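Local coordinates for transcriptional activator PlcR protein (Bacillus thuringiensis, PDB 3U3W), which activates transcription of virulence genes when the quorum-sensing signal peptide PapR binds it, acting as a DNA-bound dimer with helix-turn-helix and tetratricopeptide-repeat parts, at residues I83-C86 with K87-R90; L56-I60 with I61-E65. One frame throughout, in Å; residues are numbered along the deposited sequence.

Contact 1: residues I83-C86 with K87-R90; sequences IMLC and KQKR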
loop_
_atom_site.group_PDB
_atom_site.type_symbol
_atom_site.label_atom_id
_atom_site.label_comp_id
_atom_site.label_asym_id
_atom_site.label_seq_id
_atom_site.Cartn_x
_atom_site.Cartn_y
_atom_site.Cartn_z
ATOM N N ILE A 83 -14.916 -3.137 -0.371
ATOM C CA ILE A 83 -13.837 -3.646 0.460
ATOM C C ILE A 83 -13.935 -3.131 1.895
ATOM O O ILE A 83 -13.779 -3.887 2.846
ATOM C CB ILE A 83 -12.462 -3.376 -0.171
ATOM C CG1 ILE A 83 -12.229 -4.347 -1.331
ATOM C CG2 ILE A 83 -11.343 -3.507 0.858
ATOM C CD1 ILE A 83 -11.031 -3.994 -2.161
ATOM N N MET A 84 -14.215 -1.845 2.046
ATOM C CA MET A 84 -14.367 -1.267 3.370
ATOM C C MET A 84 -15.549 -1.907 4.095
ATOM O O MET A 84 -15.422 -2.345 5.233
ATOM C CB MET A 84 -14.548 0.249 3.273
ATOM C CG MET A 84 -14.814 0.919 4.605
ATOM S SD MET A 84 -13.631 0.415 5.863
ATOM C CE MET A 84 -12.095 1.040 5.161
ATOM N N LEU A 85 -16.698 -1.954 3.426
ATOM C CA LEU A 85 -17.898 -2.580 3.987
ATOM C C LEU A 85 -17.666 -4.047 4.397
ATOM O O LEU A 85 -18.081 -4.470 5.474
ATOM C CB LEU A 85 -19.067 -2.487 2.995
ATOM C CG LEU A 85 -19.702 -1.116 2.695
ATOM C CD1 LEU A 85 -20.591 -1.194 1.461
ATOM C CD2 LEU A 85 -20.485 -0.560 3.877
ATOM N N CYS A 86 -17.011 -4.817 3.532
ATOM C CA CYS A 86 -16.662 -6.201 3.863
ATOM C C CYS A 86 -15.853 -6.266 5.170
ATOM O O CYS A 86 -16.142 -7.067 6.070
ATOM C CB CYS A 86 -15.912 -6.838 2.695
ATOM S SG CYS A 86 -15.620 -8.632 2.800
ATOM N N LYS A 87 -14.866 -5.386 5.279
ATOM C CA LYS A 87 -14.074 -5.233 6.493
ATOM C C LYS A 87 -14.940 -4.995 7.706
ATOM O O LYS A 87 -14.685 -5.535 8.783
ATOM C CB LYS A 87 -13.085 -4.076 6.344
ATOM C CG LYS A 87 -11.668 -4.518 6.093
ATOM C CD LYS A 87 -10.918 -3.492 5.264
ATOM C CE LYS A 87 -9.431 -3.507 5.570
ATOM N NZ LYS A 87 -8.696 -2.494 4.760
ATOM N N GLN A 88 -15.960 -4.166 7.534
ATOM C CA GLN A 88 -16.886 -3.874 8.611
ATOM C C GLN A 88 -17.996 -4.938 8.799
ATOM O O GLN A 88 -18.816 -4.820 9.709
ATOM C CB GLN A 88 -17.469 -2.478 8.410
ATOM C CG GLN A 88 -16.427 -1.476 7.920
ATOM C CD GLN A 88 -16.959 -0.043 7.826
ATOM O OE1 GLN A 88 -18.140 0.179 7.580
ATOM N NE2 GLN A 88 -16.077 0.932 8.026
ATOM N N LYS A 89 -18.001 -5.981 7.967
ATOM C CA LYS A 89 -19.025 -7.045 8.057
ATOM C C LYS A 89 -20.437 -6.525 7.742
ATOM O O LYS A 89 -21.432 -7.043 8.234
ATOM C CB LYS A 89 -19.019 -7.739 9.430
ATOM C CG LYS A 89 -17.662 -8.286 9.860
ATOM C CD LYS A 89 -17.138 -9.305 8.855
ATOM C CE LYS A 89 -15.659 -9.600 9.076
ATOM N NZ LYS A 89 -14.797 -8.488 8.607
ATOM N N ARG A 90 -20.515 -5.493 6.916
ATOM C CA ARG A 90 -21.804 -4.966 6.509
ATOM C C ARG A 90 -22.319 -5.678 5.250
ATOM O O ARG A 90 -22.343 -5.133 4.145
ATOM C CB ARG A 90 -21.713 -3.445 6.379
ATOM C CG ARG A 90 -21.525 -2.795 7.758
ATOM C CD ARG A 90 -20.960 -1.373 7.714
ATOM N NE ARG A 90 -21.803 -0.481 6.932
ATOM C CZ ARG A 90 -21.524 0.796 6.671
ATOM N NH1 ARG A 90 -20.405 1.347 7.140
ATOM N NH2 ARG A 90 -22.368 1.528 5.937
#

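Contact 2: residues L56-I60 with I61-E65; sequences LQIPI and IHFYE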
loop_
_atom_site.group_PDB
_atom_site.type_symbol
_atom_site.label_atom_id
_atom_site.label_comp_id
_atom_site.label_asym_id
_atom_site.label_seq_id
_atom_site.Cartn_x
_atom_site.Cartn_y
_atom_site.Cartn_z
ATOM N N LEU A 56 3.908 13.631 -16.679
ATOM C CA LEU A 56 2.566 13.956 -16.207
ATOM C C LEU A 56 2.348 13.496 -14.763
ATOM O O LEU A 56 1.314 13.786 -14.162
ATOM C CB LEU A 56 1.505 13.337 -17.115
ATOM C CG LEU A 56 1.462 13.727 -18.593
ATOM C CD1 LEU A 56 0.461 12.857 -19.338
ATOM C CD2 LEU A 56 1.117 15.183 -18.760
ATOM N N GLN A 57 3.330 12.790 -14.210
ATOM C CA GLN A 57 3.245 12.276 -12.842
ATOM C C GLN A 57 2.039 11.364 -12.676
ATOM O O GLN A 57 1.190 11.584 -11.825
ATOM C CB GLN A 57 3.213 13.415 -11.817
ATOM C CG GLN A 57 4.476 14.296 -11.830
ATOM C CD GLN A 57 4.430 15.448 -10.818
ATOM O OE1 GLN A 57 4.046 16.571 -11.153
ATOM N NE2 GLN A 57 4.831 15.168 -9.578
ATOM N N ILE A 58 1.970 10.337 -13.508
ATOM C CA ILE A 58 0.873 9.384 -13.452
ATOM C C ILE A 58 1.441 7.973 -13.382
ATOM O O ILE A 58 2.257 7.599 -14.226
ATOM C CB ILE A 58 -0.022 9.505 -14.696
ATOM C CG1 ILE A 58 -0.600 10.924 -14.813
ATOM C CG2 ILE A 58 -1.097 8.412 -14.693
ATOM C CD1 ILE A 58 -1.750 11.245 -13.848
ATOM N N PRO A 59 1.035 7.195 -12.362
ATOM C CA PRO A 59 1.412 5.778 -12.301
ATOM C C PRO A 59 1.062 5.124 -13.626
ATOM O O PRO A 59 -0.042 5.302 -14.153
ATOM C CB PRO A 59 0.525 5.221 -11.183
ATOM C CG PRO A 59 0.231 6.393 -10.328
ATOM C CD PRO A 59 0.159 7.583 -11.247
ATOM N N ILE A 60 2.008 4.383 -14.174
ATOM C CA ILE A 60 1.860 3.860 -15.522
ATOM C C ILE A 60 0.672 2.902 -15.647
ATOM O O ILE A 60 0.073 2.795 -16.713
ATOM C CB ILE A 60 3.169 3.209 -16.014
ATOM C CG1 ILE A 60 4.314 4.236 -15.974
ATOM C CG2 ILE A 60 3.010 2.681 -17.419
ATOM C CD1 ILE A 60 4.774 4.666 -14.560
ATOM N N ILE A 61 0.321 2.223 -14.556
ATOM C CA ILE A 61 -0.775 1.249 -14.597
ATOM C C ILE A 61 -2.088 1.952 -14.947
ATOM O O ILE A 61 -3.023 1.341 -15.467
ATOM C CB ILE A 61 -0.898 0.436 -13.256
ATOM C CG1 ILE A 61 -1.983 -0.645 -13.348
ATOM C CG2 ILE A 61 -1.159 1.357 -12.061
ATOM C CD1 ILE A 61 -1.723 -1.719 -14.380
ATOM N N HIS A 62 -2.137 3.254 -14.683
ATOM C CA HIS A 62 -3.319 4.037 -14.993
ATOM C C HIS A 62 -3.654 4.002 -16.477
ATOM O O HIS A 62 -4.812 3.889 -16.858
ATOM C CB HIS A 62 -3.156 5.484 -14.543
ATOM C CG HIS A 62 -4.352 6.334 -14.831
ATOM N ND1 HIS A 62 -5.615 6.015 -14.381
ATOM C CD2 HIS A 62 -4.484 7.479 -15.540
ATOM C CE1 HIS A 62 -6.471 6.932 -14.788
ATOM N NE2 HIS A 62 -5.811 7.836 -15.489
ATOM N N PHE A 63 -2.644 4.112 -17.323
ATOM C CA PHE A 63 -2.912 4.134 -18.748
ATOM C C PHE A 63 -3.337 2.762 -19.247
ATOM O O PHE A 63 -4.109 2.639 -20.200
ATOM C CB PHE A 63 -1.715 4.684 -19.508
ATOM C CG PHE A 63 -1.372 6.081 -19.117
ATOM C CD1 PHE A 63 -2.254 7.112 -19.379
ATOM C CD2 PHE A 63 -0.194 6.364 -18.458
ATOM C CE1 PHE A 63 -1.953 8.401 -19.007
ATOM C CE2 PHE A 63 0.110 7.652 -18.082
ATOM C CZ PHE A 63 -0.766 8.668 -18.355
ATOM N N TYR A 64 -2.860 1.723 -18.582
ATOM C CA TYR A 64 -3.334 0.395 -18.911
ATOM C C TYR A 64 -4.771 0.177 -18.430
ATOM O O TYR A 64 -5.587 -0.383 -19.160
ATOM C CB TYR A 64 -2.382 -0.665 -18.376
ATOM C CG TYR A 64 -1.133 -0.778 -19.215
ATOM C CD1 TYR A 64 -1.064 -1.678 -20.274
ATOM C CD2 TYR A 64 -0.033 0.034 -18.968
ATOM C CE1 TYR A 64 0.074 -1.777 -21.057
ATOM C CE2 TYR A 64 1.109 -0.063 -19.744
ATOM C CZ TYR A 64 1.154 -0.969 -20.786
ATOM O OH TYR A 64 2.285 -1.064 -21.554
ATOM N N GLU A 65 -5.086 0.638 -17.222
ATOM C CA GLU A 65 -6.436 0.495 -16.689
ATOM C C GLU A 65 -7.492 1.047 -17.642
ATOM O O GLU A 65 -8.469 0.365 -17.964
ATOM C CB GLU A 65 -6.558 1.176 -15.325
ATOM C CG GLU A 65 -5.890 0.411 -14.203
ATOM C CD GLU A 65 -5.853 1.194 -12.901
ATOM O OE1 GLU A 65 -5.944 2.443 -12.951
ATOM O OE2 GLU A 65 -5.736 0.561 -11.826
#

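Contact 1: residues I83-C86 with K87-R90
Lys-89 returns to the end of helix 72-87 with both its backbone and its side chain, and both bonds land on the carbonyl of Cys-86. Its backbone N lies 2.9 Å from Cys-86 O and stands well above the carbonyl plane, whereas Lys-89 NZ, 3.2 Å from the same Cys-86 O, lies in that plane on a lone pair. The chain bends at chi2 (-59°) and again at chi4 (-75°), and this curl carries the ammonium back over the helix end, where NZ also bonds Lys-87 O at 3.0 Å. Positive phi at Lys-89 makes the turn a Schellman motif; its longer bond runs from Arg-90 N to Leu-85 O (3.0 Å) and is nearly straight at 166°. Just before the turn, Lys-87 N and Gln-88 N still make ordinary helical bonds to the carbonyls of Ile-83 and Met-84.

Outside this backbone cap, the Arg-90 side chain runs across the end of the helix toward Leu-85. Its NH1 donates to Gln-88 OE1 at 2.6 Å, nearly along the C=O axis, but the bond is bent at the hydrogen and OE1 is tilted out of the guanidinium plane. Leu-85 CD2 sits over the centre of one guanidinium face, 3.3 Å from Arg-90 CZ. At the other end of the Gln-88 amide, a contact with Met-84 is doubtful: the methionine is modelled in two conformers, and in one of them SD lies 3.3 Å from Gln-88 NE2.

Arg-90 is the N-cap residue of helix 91-102 and forms a salt bridge with Glu-93, while Leu-85 and Cys-86 pack on Ile-94 of that helix. Lys-89 NZ reaches Tyr-275 and an acidic side chain of the bound peptide, and Cys-86 touches an aromatic side chain of the peptide. The corner thus joins consecutive helices 72-87 and 91-102 beside the peptide site.

Contact 2: residues L56-I60 with I61-E65
Ile-58 meets both His-62 and Phe-63 through one methyl, CG2, which chi1 of -59° sets anti to the backbone N and turns toward the start of helix 61-65. His-62 answers with its own first torsion: CG lies anti to its backbone N (chi1 -180°), which brings the CD2 side of the imidazole to the isoleucine methyl, while CB touches that methyl by virtue of its backbone position. Ile-58 CG2 is 3.6 Å from His-62 CB and equally far from CD2, and the two side chains cross at a slant.

The same CG2 lies 3.7 Å from Phe-63 CE2, at an oblique approach to the phenyl ring. The far end of that ring also reaches Leu-56, whose CD1 is 4.5 Å from Phe-63 CZ. Further on, Ile-60 and Tyr-64 run side by side in the same direction, with Ile-60 CG2 4.1 Å from Tyr-64 CE2. Ile-60 O sits at the edge of the tyrosine ring, in its plane, 3.6 Å from Tyr-64 CD2.

Two backbone bonds start the helix. His-62 N donates to Pro-59 O at 3.0 Å and Phe-63 N to Ile-60 O at 3.1 Å; each spans three residues.

Phe-63 is further enclosed by Leu-6 and Ile-10 of helix 4-16 and by Leu-49 and Ala-53 of helix 46-56, so its ring belongs to the hydrophobic core of the helix-turn-helix domain. The polar ends have partners: His-62 NE2 bonds Glu-9 of helix 4-16, and Tyr-64 OH bonds Tyr-64 OH of the second subunit. Phe-63 thus packs in the domain core while Ile-60, Ile-61 and Tyr-64 pack on the second subunit, consistent with an apolar contact in which hydrophobic packing supplies most of the side-chain interactions.

Reading from the N terminus, contact 2 comes first: the loop leaving helix 46-56 turns through residues 57-60 into the short helix 61-65, tying it to the DNA-binding part. A further connection leads to helix 72-87, at whose C-terminal end contact 1 turns the chain into helix 91-102, within the tetratricopeptide-like region. The two are in series, neither nested nor crossed, and each is a local turn between consecutive helices. The centres of contact 1 and contact 2 are 28 Å apart. Their nearest atoms are about 12 Å apart, without touching. Both meet the second subunit, so the dimer interface extends over both parts of the fold, while contact 1 also borders the bound peptide.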